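Local coordinates for Lmo2446 protein (PDB 5I0D) that belongs to glycosyl hydrolase family 31, with a TIM-barrel domain and a C-terminal carbohydrate binding module, and binds alpha-D-glucopyranose, calcium and magnesium ions in the crystal, at residues L215-T220 with N241-S246; F534-G539 with A581-R586; E848-S853 with P868-E873; A1002-Y1007 with A1052-D1057. All coordinates share one frame; numbering follows the deposited sequence. Where two conformers were deposited one is given.

Contact 1 (L215-T220 with N241-S246)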
# COMPACT_ATOMS: atom_id res chain seq x y z
N LEU A 215 -20.08 9.15 13.89
CA LEU A 215 -19.01 8.41 13.21
C LEU A 215 -19.32 6.91 13.21
O LEU A 215 -19.44 6.31 12.15
CB LEU A 215 -17.67 8.69 13.86
CG LEU A 215 -17.18 10.14 13.76
CD1 LEU A 215 -15.79 10.25 14.36
CD2 LEU A 215 -17.19 10.61 12.31
N THR A 216 -19.44 6.33 14.40
CA THR A 216 -19.83 4.93 14.54
C THR A 216 -20.40 4.72 15.95
O THR A 216 -20.30 5.60 16.80
CB THR A 216 -18.65 3.97 14.27
OG1 THR A 216 -19.14 2.64 14.03
CG2 THR A 216 -17.68 3.97 15.43
N SER A 217 -21.01 3.56 16.16
CA SER A 217 -21.69 3.29 17.42
C SER A 217 -21.79 1.81 17.64
O SER A 217 -21.77 1.02 16.68
CB SER A 217 -23.08 3.92 17.43
OG SER A 217 -23.90 3.43 16.39
N GLU A 218 -21.89 1.44 18.92
CA GLU A 218 -22.08 0.05 19.31
C GLU A 218 -23.44 -0.42 18.86
O GLU A 218 -24.35 0.38 18.64
CB GLU A 218 -21.87 -0.12 20.80
CG GLU A 218 -20.39 -0.05 21.18
CD GLU A 218 -20.14 0.00 22.67
OE1 GLU A 218 -21.08 0.28 23.44
OE2 GLU A 218 -18.96 -0.23 23.07
N TYR A 219 -23.59 -1.72 18.70
CA TYR A 219 -24.80 -2.25 18.11
C TYR A 219 -26.06 -1.86 18.90
O TYR A 219 -26.00 -1.70 20.12
CB TYR A 219 -24.73 -3.76 17.94
CG TYR A 219 -25.72 -4.26 16.93
CD1 TYR A 219 -25.64 -3.88 15.59
CD2 TYR A 219 -26.78 -5.07 17.31
CE1 TYR A 219 -26.57 -4.31 14.65
CE2 TYR A 219 -27.72 -5.51 16.39
CZ TYR A 219 -27.60 -5.14 15.06
OH TYR A 219 -28.53 -5.58 14.16
N THR A 220 -27.16 -1.70 18.18
CA THR A 220 -28.42 -1.15 18.68
C THR A 220 -28.91 -1.84 19.96
O THR A 220 -29.37 -1.17 20.87
CB THR A 220 -29.51 -1.31 17.59
OG1 THR A 220 -28.97 -0.90 16.31
CG2 THR A 220 -30.75 -0.48 17.92
N ASN A 241 -19.29 -5.19 19.11
CA ASN A 241 -20.21 -5.20 17.99
C ASN A 241 -20.74 -3.79 17.76
O ASN A 241 -21.10 -3.09 18.71
CB ASN A 241 -21.37 -6.14 18.29
CG ASN A 241 -20.93 -7.57 18.46
OD1 ASN A 241 -20.92 -8.32 17.50
ND2 ASN A 241 -20.62 -7.97 19.69
N PHE A 242 -20.82 -3.41 16.49
CA PHE A 242 -21.11 -2.03 16.08
C PHE A 242 -22.18 -1.99 14.97
O PHE A 242 -22.31 -2.93 14.19
CB PHE A 242 -19.81 -1.39 15.58
CG PHE A 242 -18.70 -1.43 16.58
CD1 PHE A 242 -17.83 -2.52 16.63
CD2 PHE A 242 -18.54 -0.41 17.51
CE1 PHE A 242 -16.80 -2.57 17.56
CE2 PHE A 242 -17.51 -0.47 18.45
CZ PHE A 242 -16.65 -1.55 18.48
N MSE A 243 -22.94 -0.89 14.93
CA MSE A 243 -23.97 -0.67 13.91
C MSE A 243 -23.33 -0.10 12.68
O MSE A 243 -22.51 0.80 12.79
CB MSE A 243 -24.99 0.34 14.42
CG MSE A 243 -26.24 0.41 13.54
SE MSE A 243 -26.15 1.63 11.97
CE MSE A 243 -26.36 3.40 12.82
N THR A 244 -23.71 -0.59 11.51
CA THR A 244 -23.19 -0.05 10.23
C THR A 244 -24.32 0.07 9.20
O THR A 244 -24.98 -0.92 8.92
CB THR A 244 -22.04 -0.90 9.64
OG1 THR A 244 -21.74 -0.47 8.31
CG2 THR A 244 -22.35 -2.40 9.60
N PRO A 245 -24.53 1.28 8.64
CA PRO A 245 -25.53 1.42 7.60
C PRO A 245 -25.10 0.74 6.31
O PRO A 245 -23.91 0.46 6.13
CB PRO A 245 -25.66 2.93 7.43
CG PRO A 245 -24.39 3.49 7.90
CD PRO A 245 -23.91 2.57 8.99
N SER A 246 -26.06 0.48 5.42
CA SER A 246 -25.81 -0.38 4.26
C SER A 246 -24.79 0.14 3.26
O SER A 246 -24.23 -0.65 2.51
CB SER A 246 -27.11 -0.65 3.52
OG SER A 246 -27.94 -1.51 4.29
O HOH W 1 -20.61 2.38 11.51
O HOH W 2 -23.09 3.54 13.83
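The Tyr-219 ring turns an edge to the 241-246 segment: its CD1 lies 3.7 Å from Phe-242 O, with Phe-242 C in the ring plane and Met-243 CA close to it. An orientation that sets CG opposite the residue's own N (chi1 -160°) brings that edge to the peptide joining Phe-242 and Met-243. The Phe-242 ring also has a backbone oxygen at its edge, CD2 being 3.6 Å from Ser-217 O, while CE2 meets Glu-218 CG obliquely at 4.0 Å. Ring edges bear slightly positive hydrogens, so aromatic residues suit places beside carbonyl oxygens.

The main chains are joined by two hydrogen bonds, Met-243 N to Ser-217 O and Tyr-219 N to Asn-241 O, each 2.8 Å long. They flank the non-hydrogen-bonded antiparallel pair of Glu-218 and Phe-242, whose CA atoms come within 4.0 Å of each other. Farther along, water takes over. One molecule accepts from Thr-216 OG1, which is also hydrogen-bonded to Tyr-319 OH, and donates to Met-243 O at 2.8 Å; a second links that same oxygen to Ser-217 OG. Short hydroxyl side chains fit here because they can reach such bridging waters.

Polar ends are anchored beyond the pair, Tyr-219 OH on Asp-317 and Glu-218 OE1 on the backbone N of Met-205. The two strands, 214-229 and 235-243, form a beta hairpin of the galactose mutarotase-like domain. Strand 203-209 pairs with strand 214-229, with a classic beta bulge where Leu-215 and Thr-216 both face Val-207, and strand 318-327 pairs with the other arm.

Contact 2 (F534-G539 with A581-R586). With GLC (alpha-D-glucopyranose), chain F; GLC (alpha-D-glucopyranose), chain B.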
# COMPACT_ATOMS: atom_id res chain seq x y z
N PHE A 534 19.08 -5.35 2.82
CA PHE A 534 18.68 -6.75 2.76
C PHE A 534 17.26 -6.93 2.24
O PHE A 534 16.39 -6.14 2.56
CB PHE A 534 18.79 -7.40 4.16
CG PHE A 534 20.18 -7.42 4.72
CD1 PHE A 534 21.10 -8.36 4.28
CD2 PHE A 534 20.56 -6.51 5.69
CE1 PHE A 534 22.36 -8.40 4.82
CE2 PHE A 534 21.83 -6.54 6.24
CZ PHE A 534 22.74 -7.48 5.80
N LYS A 535 17.05 -7.96 1.43
CA LYS A 535 15.72 -8.39 1.08
C LYS A 535 15.36 -9.45 2.14
O LYS A 535 15.72 -10.63 2.02
CB LYS A 535 15.63 -8.93 -0.34
CG LYS A 535 14.24 -9.42 -0.68
CD LYS A 535 14.11 -9.79 -2.14
CE LYS A 535 12.69 -10.23 -2.46
NZ LYS A 535 12.52 -10.62 -3.88
N THR A 536 14.73 -8.98 3.21
CA THR A 536 14.37 -9.82 4.34
C THR A 536 13.06 -10.53 4.04
O THR A 536 11.98 -10.02 4.33
CB THR A 536 14.31 -9.02 5.65
OG1 THR A 536 13.88 -7.68 5.40
CG2 THR A 536 15.69 -8.97 6.29
N ASP A 537 13.19 -11.71 3.48
CA ASP A 537 12.05 -12.53 3.05
C ASP A 537 11.53 -13.40 4.20
O ASP A 537 12.17 -13.56 5.22
CB ASP A 537 12.53 -13.40 1.90
CG ASP A 537 11.40 -13.98 1.04
OD1 ASP A 537 10.20 -13.86 1.30
OD2 ASP A 537 11.77 -14.63 0.06
N GLY A 538 10.35 -13.98 4.01
CA GLY A 538 9.81 -14.93 4.98
C GLY A 538 9.31 -14.24 6.25
O GLY A 538 8.99 -13.05 6.24
N GLY A 539 9.23 -15.01 7.31
CA GLY A 539 8.79 -14.53 8.60
C GLY A 539 7.44 -15.05 9.05
O GLY A 539 7.12 -14.88 10.24
N ALA A 581 21.11 2.39 3.71
CA ALA A 581 20.60 1.02 3.54
C ALA A 581 19.08 0.95 3.53
O ALA A 581 18.42 1.71 4.22
CB ALA A 581 21.14 0.10 4.60
N VAL A 582 18.54 0.02 2.74
CA VAL A 582 17.10 -0.12 2.57
C VAL A 582 16.75 -1.57 2.72
O VAL A 582 17.46 -2.44 2.20
CB VAL A 582 16.70 0.37 1.16
CG1 VAL A 582 15.22 0.08 0.84
CG2 VAL A 582 16.99 1.86 1.04
N SER A 583 15.67 -1.86 3.46
CA SER A 583 15.11 -3.21 3.53
C SER A 583 13.95 -3.37 2.56
O SER A 583 13.22 -2.39 2.26
CB SER A 583 14.62 -3.52 4.94
OG SER A 583 15.71 -3.62 5.82
N PHE A 584 13.76 -4.62 2.13
CA PHE A 584 12.76 -4.99 1.10
C PHE A 584 12.17 -6.32 1.61
O PHE A 584 12.86 -7.34 1.66
CB PHE A 584 13.49 -5.14 -0.23
CG PHE A 584 12.61 -5.15 -1.47
CD1 PHE A 584 11.93 -6.30 -1.83
CD2 PHE A 584 12.52 -4.04 -2.29
CE1 PHE A 584 11.17 -6.34 -3.00
CE2 PHE A 584 11.74 -4.06 -3.43
CZ PHE A 584 11.06 -5.22 -3.79
N SER A 585 10.90 -6.28 2.05
CA SER A 585 10.29 -7.36 2.83
C SER A 585 8.87 -7.64 2.37
O SER A 585 8.29 -6.86 1.62
CB SER A 585 10.24 -6.97 4.30
OG SER A 585 11.52 -6.62 4.79
N ARG A 586 8.29 -8.75 2.82
CA ARG A 586 6.91 -9.07 2.42
C ARG A 586 5.93 -9.20 3.59
O ARG A 586 4.73 -9.01 3.38
CB ARG A 586 6.84 -10.28 1.51
CG ARG A 586 7.23 -11.56 2.18
CD ARG A 586 7.05 -12.76 1.27
NE ARG A 586 7.06 -13.98 2.08
CZ ARG A 586 7.28 -15.21 1.62
NH1 ARG A 586 7.55 -15.42 0.33
NH2 ARG A 586 7.22 -16.25 2.45
C1 GLC F . 10.24 -16.30 -1.95
C2 GLC F . 10.05 -14.83 -2.38
C3 GLC F . 10.52 -14.61 -3.81
C4 GLC F . 11.97 -15.08 -3.97
C5 GLC F . 12.16 -16.48 -3.41
C6 GLC F . 13.63 -16.84 -3.35
O2 GLC F . 8.70 -14.41 -2.16
O3 GLC F . 10.47 -13.22 -4.18
O4 GLC F . 12.35 -15.05 -5.35
O5 GLC F . 11.62 -16.64 -2.10
O6 GLC F . 13.64 -18.27 -3.14
C1 GLC B . 9.21 -20.87 -3.33
C2 GLC B . 9.19 -19.36 -3.62
C3 GLC B . 9.35 -18.54 -2.33
C4 GLC B . 8.23 -18.96 -1.36
C5 GLC B . 8.27 -20.49 -1.16
C6 GLC B . 7.14 -21.03 -0.28
O2 GLC B . 10.19 -19.07 -4.60
O3 GLC B . 9.33 -17.14 -2.71
O4 GLC B . 8.29 -18.32 -0.08
O5 GLC B . 8.15 -21.16 -2.41
O6 GLC B . 5.88 -20.54 -0.76
O HOH W 3 18.37 -3.51 5.18
O HOH W 4 14.89 -5.81 7.16
O HOH W 5 9.34 -10.61 4.89
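Asp-537 lays its carboxylate oxygen OD1 over one face of the Arg-586 guanidinium, 3.2 Å from NH1 and with the two planes 87° apart. No N-H of the guanidinium points at this oxygen, which lies well out of its plane, so the salt bridge rests on charge alone, and the rim can serve other partners. There Arg-586 NH1 donates to O4 of the chain B alpha-D-glucopyranose at 3.0 Å, a fairly straight bond (161°), and more weakly to O2 of the chain F glucopyranose. Lys-535, extended to its tip, reaches O3 of the chain F sugar by a weak 3.3 Å bond from NZ; Glu-400 and Trp-599 hold the same ammonium by a salt bridge and a cation-pi contact.

These residues stand at the C-terminal ends of adjacent parallel strands, 533-536 and 582-585, where a TIM barrel keeps its pocket; helix 555-577 makes the beta-alpha-beta crossover between them.

Farther out, Gly-538 N donates to Asp-537 OD1 at 2.7 Å from above the carboxylate plane, and Glu-540 makes a salt bridge with Arg-586 NE. Water joins Thr-536 O and Gly-538 O to Arg-586 N. Lys-535 and Phe-584 run side by side, CG to CD1 4.0 Å, so CD1 lies alongside the lysine's apolar stem. On the helix-covered side, the small hydroxyls of Thr-536 OG1 and Ser-585 OG sit 2.7 Å apart. Between the strands themselves, Phe-584 N bonds to Phe-534 O at 3.1 Å.

Contact 3 (E848-S853 with P868-E873); sequences EMRDIS and PAMADE
Arg-850 loses the most surface here, its long side chain lying against four residues, Pro-868 to Ala-871. CB touches Pro-868 CG at 3.8 Å, and CD rests 3.7 Å from the selenium, SE, of the selenomethionine Met-870. A bend at chi2 (-70°) lets the chain follow the loop, so that the guanidinium is layered between Glu-848 CB over one face and Met-870 CA over the other. An arginine suits this border: its methylenes pack on apolar neighbours while NE makes a salt bridge with Asp-842 of the adjoining strand.

Pro-868, second in buried surface, pushes the outer side of its ring against the strand. Its CG lies 3.5 Å from Asp-851 O and its CD 3.6 Å from Ile-852 CG1, so one compact ring meets both backbone and side chain.

Met-870, the third, is twice bent and also touches Leu-826 and Phe-828 of strand 825-830, as Ile-852 touches Phe-828. Its flexible, polarisable chain fills the seam between two layers. The loop thus crosses from strand 862-867 of an antiparallel sheet to strand 874-879 of another, the kind of inter-sheet connection found in beta sandwiches.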
# COMPACT_ATOMS: atom_id res chain seq x y z
N GLU A 848 16.26 21.21 2.08
CA GLU A 848 15.46 22.41 2.33
C GLU A 848 14.06 22.28 1.73
O GLU A 848 13.92 21.80 0.61
CB GLU A 848 16.15 23.62 1.69
CG GLU A 848 17.37 24.07 2.47
CD GLU A 848 16.97 24.87 3.71
OE1 GLU A 848 17.38 24.48 4.83
OE2 GLU A 848 16.24 25.87 3.55
N MSE A 849 13.04 22.69 2.48
CA MSE A 849 11.68 22.74 1.95
C MSE A 849 11.55 24.06 1.22
O MSE A 849 11.86 25.11 1.80
CB MSE A 849 10.61 22.66 3.03
CG MSE A 849 10.68 21.43 3.93
SE MSE A 849 10.62 19.71 2.93
CE MSE A 849 8.87 19.87 2.07
N ARG A 850 11.13 24.02 -0.03
CA ARG A 850 10.94 25.21 -0.87
C ARG A 850 9.45 25.47 -1.05
O ARG A 850 8.77 24.68 -1.70
CB ARG A 850 11.57 25.02 -2.25
CG ARG A 850 12.98 24.50 -2.25
CD ARG A 850 13.98 25.51 -1.74
NE ARG A 850 15.35 25.03 -1.90
CZ ARG A 850 16.44 25.65 -1.44
NH1 ARG A 850 16.34 26.80 -0.76
NH2 ARG A 850 17.65 25.13 -1.65
N ASP A 851 8.95 26.54 -0.44
CA ASP A 851 7.52 26.85 -0.44
C ASP A 851 7.17 27.69 -1.64
O ASP A 851 7.59 28.84 -1.72
CB ASP A 851 7.12 27.58 0.84
CG ASP A 851 7.30 26.72 2.08
OD1 ASP A 851 7.17 25.48 2.04
OD2 ASP A 851 7.60 27.31 3.13
N ILE A 852 6.45 27.10 -2.60
CA ILE A 852 6.09 27.76 -3.86
C ILE A 852 4.60 28.02 -3.86
O ILE A 852 3.82 27.17 -3.44
CB ILE A 852 6.40 26.88 -5.07
CG1 ILE A 852 7.87 26.50 -5.09
CG2 ILE A 852 6.05 27.59 -6.38
CD1 ILE A 852 8.07 25.21 -5.84
N SER A 853 4.18 29.18 -4.33
CA SER A 853 2.76 29.48 -4.42
C SER A 853 2.43 30.14 -5.74
O SER A 853 3.23 30.89 -6.30
CB SER A 853 2.30 30.34 -3.25
OG SER A 853 3.00 31.57 -3.21
N PRO A 868 10.34 30.73 -4.16
CA PRO A 868 11.22 30.95 -3.03
C PRO A 868 12.66 31.02 -3.49
O PRO A 868 12.95 30.72 -4.66
CB PRO A 868 11.02 29.70 -2.20
CG PRO A 868 10.80 28.64 -3.20
CD PRO A 868 10.04 29.29 -4.33
N ALA A 869 13.55 31.38 -2.57
CA ALA A 869 14.99 31.25 -2.78
C ALA A 869 15.27 29.83 -3.23
O ALA A 869 14.74 28.88 -2.65
CB ALA A 869 15.73 31.53 -1.49
N MSE A 870 16.05 29.68 -4.30
CA MSE A 870 16.44 28.37 -4.79
C MSE A 870 17.92 28.36 -5.00
O MSE A 870 18.53 29.41 -5.21
CB MSE A 870 15.80 28.00 -6.12
CG MSE A 870 14.30 28.21 -6.21
SE MSE A 870 13.38 26.78 -5.21
CE MSE A 870 13.67 25.33 -6.50
N ALA A 871 18.48 27.15 -4.98
CA ALA A 871 19.89 26.94 -5.26
C ALA A 871 20.15 26.69 -6.74
O ALA A 871 21.30 26.72 -7.16
CB ALA A 871 20.42 25.76 -4.43
N ASP A 872 19.10 26.43 -7.52
CA ASP A 872 19.22 26.07 -8.93
C ASP A 872 18.40 27.01 -9.80
O ASP A 872 17.39 27.56 -9.37
CB ASP A 872 18.66 24.66 -9.17
CG ASP A 872 19.41 23.61 -8.42
OD1 ASP A 872 20.48 23.19 -8.90
OD2 ASP A 872 18.95 23.24 -7.33
N GLU A 873 18.83 27.14 -11.05
CA GLU A 873 17.98 27.65 -12.11
C GLU A 873 16.68 26.84 -12.13
O GLU A 873 16.71 25.63 -11.95
CB GLU A 873 18.72 27.50 -13.44
CG GLU A 873 17.96 27.97 -14.68
CD GLU A 873 18.81 27.82 -15.93
OE1 GLU A 873 19.61 28.74 -16.25
OE2 GLU A 873 18.71 26.77 -16.59

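Contact 4 (A1002-Y1007 with A1052-D1057); sequences ATRTVY and AGINFD. With CA (calcium ion), chain S; GLC (alpha-D-glucopyranose), chain D; GLC (alpha-D-glucopyranose), chain C.
Ala-1052 meets the 1002-1007 strand at two points. Its CB packs on Ala-1002 CB at 3.9 Å, two small methyls allowing the chains to come close, and its carbonyl oxygen is gripped end-on by Arg-1004, from NH1 at 2.8 Å and NH2 at 3.0 Å. The NH1 donor lies in the carbonyl plane. Arg-1004 NH2 also bonds to Thr-1003 O, lying almost in the guanidinium plane, which fixes the group's rotation; Phe-969 adds a cation-pi contact.

Gly-1053 gives its N-H to O6 of the chain C glucopyranose in a nearly straight bond (2.8 Å, 172°). Having no side chain, it lets the sugar lie close to the backbone.

Ile-1054 turns back to Ala-1002 and Arg-1004. Its CG2 presses on Ala-1002 CB at 3.4 Å, tighter than usual, while CG1 and CD1 lie over one face of the Arg-1004 guanidinium. CG1 stands between the backbone N and carbonyl carbon (chi1 70°), which brings this branch to the arginine.

Asn-1055 points away, its amide matching two neighbouring hydroxyls of the chain D glucopyranose: ND2 donates to O3 at 2.7 Å and OD1 accepts from O4 at 2.8 Å.

Asp-1057 OD1 binds the calcium ion at 2.3 Å, its own carbonyl oxygen, Glu-942, Glu-944, Thr-961 and Gly-964 also contributing. Strands 1002-1008 and 1054-1062 belong to different sheets, as in the beta sandwich of a family 6 carbohydrate binding module.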
# COMPACT_ATOMS: atom_id res chain seq x y z
N ALA A 1002 -17.58 31.68 -43.58
CA ALA A 1002 -18.23 30.49 -43.05
C ALA A 1002 -19.15 30.88 -41.91
O ALA A 1002 -19.04 31.96 -41.36
CB ALA A 1002 -17.20 29.48 -42.58
N THR A 1003 -20.08 29.98 -41.59
CA THR A 1003 -20.90 30.10 -40.37
C THR A 1003 -21.04 28.73 -39.74
O THR A 1003 -20.99 27.70 -40.43
CB THR A 1003 -22.31 30.68 -40.63
OG1 THR A 1003 -23.03 29.79 -41.49
CG2 THR A 1003 -22.25 32.06 -41.34
N ARG A 1004 -21.16 28.72 -38.42
CA ARG A 1004 -21.46 27.51 -37.68
C ARG A 1004 -22.45 27.87 -36.61
O ARG A 1004 -22.61 29.04 -36.28
CB ARG A 1004 -20.21 26.90 -37.03
CG ARG A 1004 -19.16 26.39 -38.01
CD ARG A 1004 -19.63 25.11 -38.68
NE ARG A 1004 -18.62 24.58 -39.59
CZ ARG A 1004 -18.33 25.08 -40.80
NH1 ARG A 1004 -17.39 24.49 -41.53
NH2 ARG A 1004 -18.96 26.14 -41.29
N THR A 1005 -23.11 26.85 -36.08
CA THR A 1005 -24.10 27.02 -35.01
C THR A 1005 -23.45 26.54 -33.71
O THR A 1005 -22.74 25.54 -33.72
CB THR A 1005 -25.37 26.23 -35.37
OG1 THR A 1005 -25.88 26.70 -36.61
CG2 THR A 1005 -26.44 26.39 -34.33
N VAL A 1006 -23.66 27.27 -32.62
CA VAL A 1006 -23.17 26.82 -31.32
C VAL A 1006 -24.30 26.82 -30.31
O VAL A 1006 -25.18 27.67 -30.37
CB VAL A 1006 -21.98 27.66 -30.81
CG1 VAL A 1006 -22.33 29.12 -30.84
CG2 VAL A 1006 -21.56 27.22 -29.41
N TYR A 1007 -24.29 25.83 -29.41
CA TYR A 1007 -25.22 25.75 -28.31
C TYR A 1007 -24.41 25.82 -27.02
O TYR A 1007 -23.45 25.06 -26.85
CB TYR A 1007 -25.97 24.43 -28.34
CG TYR A 1007 -26.83 24.27 -29.56
CD1 TYR A 1007 -26.29 23.84 -30.77
CD2 TYR A 1007 -28.19 24.55 -29.52
CE1 TYR A 1007 -27.08 23.70 -31.90
CE2 TYR A 1007 -28.98 24.41 -30.64
CZ TYR A 1007 -28.43 23.98 -31.82
OH TYR A 1007 -29.22 23.82 -32.94
N ALA A 1052 -19.91 26.56 -45.80
CA ALA A 1052 -18.47 26.62 -46.09
C ALA A 1052 -17.59 25.80 -45.15
O ALA A 1052 -17.94 25.57 -44.01
CB ALA A 1052 -17.98 28.06 -46.14
N GLY A 1053 -16.44 25.37 -45.66
CA GLY A 1053 -15.48 24.63 -44.86
C GLY A 1053 -14.60 25.51 -44.00
O GLY A 1053 -14.23 26.63 -44.38
N ILE A 1054 -14.27 25.00 -42.82
CA ILE A 1054 -13.25 25.61 -41.98
C ILE A 1054 -12.31 24.54 -41.45
O ILE A 1054 -12.60 23.34 -41.51
CB ILE A 1054 -13.84 26.39 -40.78
CG1 ILE A 1054 -14.47 25.46 -39.74
CG2 ILE A 1054 -14.85 27.42 -41.26
CD1 ILE A 1054 -14.98 26.18 -38.50
N ASN A 1055 -11.18 25.00 -40.94
CA ASN A 1055 -10.36 24.19 -40.06
C ASN A 1055 -10.49 24.81 -38.69
O ASN A 1055 -10.29 26.02 -38.56
CB ASN A 1055 -8.92 24.19 -40.54
CG ASN A 1055 -8.75 23.41 -41.83
OD1 ASN A 1055 -9.61 22.59 -42.18
ND2 ASN A 1055 -7.67 23.66 -42.54
N PHE A 1056 -10.80 24.01 -37.68
CA PHE A 1056 -11.19 24.50 -36.34
C PHE A 1056 -10.08 24.10 -35.37
O PHE A 1056 -9.87 22.93 -35.11
CB PHE A 1056 -12.53 23.86 -35.99
CG PHE A 1056 -13.15 24.30 -34.67
CD1 PHE A 1056 -12.69 25.39 -33.92
CD2 PHE A 1056 -14.28 23.63 -34.21
CE1 PHE A 1056 -13.32 25.74 -32.72
CE2 PHE A 1056 -14.92 23.99 -33.03
CZ PHE A 1056 -14.43 25.05 -32.28
N ASP A 1057 -9.36 25.09 -34.85
CA ASP A 1057 -8.16 24.83 -34.08
C ASP A 1057 -8.41 24.58 -32.59
O ASP A 1057 -7.88 23.59 -32.01
CB ASP A 1057 -7.16 25.99 -34.24
CG ASP A 1057 -5.88 25.76 -33.48
OD1 ASP A 1057 -5.60 24.58 -33.15
OD2 ASP A 1057 -5.18 26.75 -33.21
CA CA S . -5.73 22.51 -32.10
C1 GLC D . -8.54 22.51 -48.26
C2 GLC D . -7.63 22.72 -47.06
C3 GLC D . -8.06 21.84 -45.89
C4 GLC D . -9.53 22.10 -45.55
C5 GLC D . -10.37 21.94 -46.82
C6 GLC D . -11.83 22.27 -46.59
O2 GLC D . -6.26 22.47 -47.39
O3 GLC D . -7.22 22.13 -44.78
O4 GLC D . -9.96 21.16 -44.56
O5 GLC D . -9.88 22.80 -47.86
O6 GLC D . -12.52 21.89 -47.78
C1 GLC C . -13.94 22.12 -47.68
C2 GLC C . -14.62 21.43 -48.86
C3 GLC C . -14.21 22.10 -50.17
C4 GLC C . -14.49 23.60 -50.11
C5 GLC C . -13.92 24.24 -48.84
C6 GLC C . -14.41 25.67 -48.68
O2 GLC C . -14.28 20.04 -48.83
O3 GLC C . -14.97 21.51 -51.23
O4 GLC C . -13.89 24.25 -51.23
O5 GLC C . -14.30 23.50 -47.68
O6 GLC C . -15.80 25.68 -48.34

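How the contacts relate
The four contacts follow one another along the chain and touch nowhere; even the nearest, contacts 2 and 3, have about 19 Å between closest atoms. Contacts 2 and 4 are buried and both reach bound glucopyranose, but contact 2 joins neighbouring parallel strands and meets sugar with charged side chains, whereas contact 4 links strands of two sheets and uses a backbone N-H and an amide. Contacts 1 and 3 are partly buried and hold no ligand: the former is antiparallel pairing eked out by water, the latter side-chain packing without a clear hydrogen bond. Arginine recurs in contacts 2, 3 and 4, each time with different partners at its guanidinium.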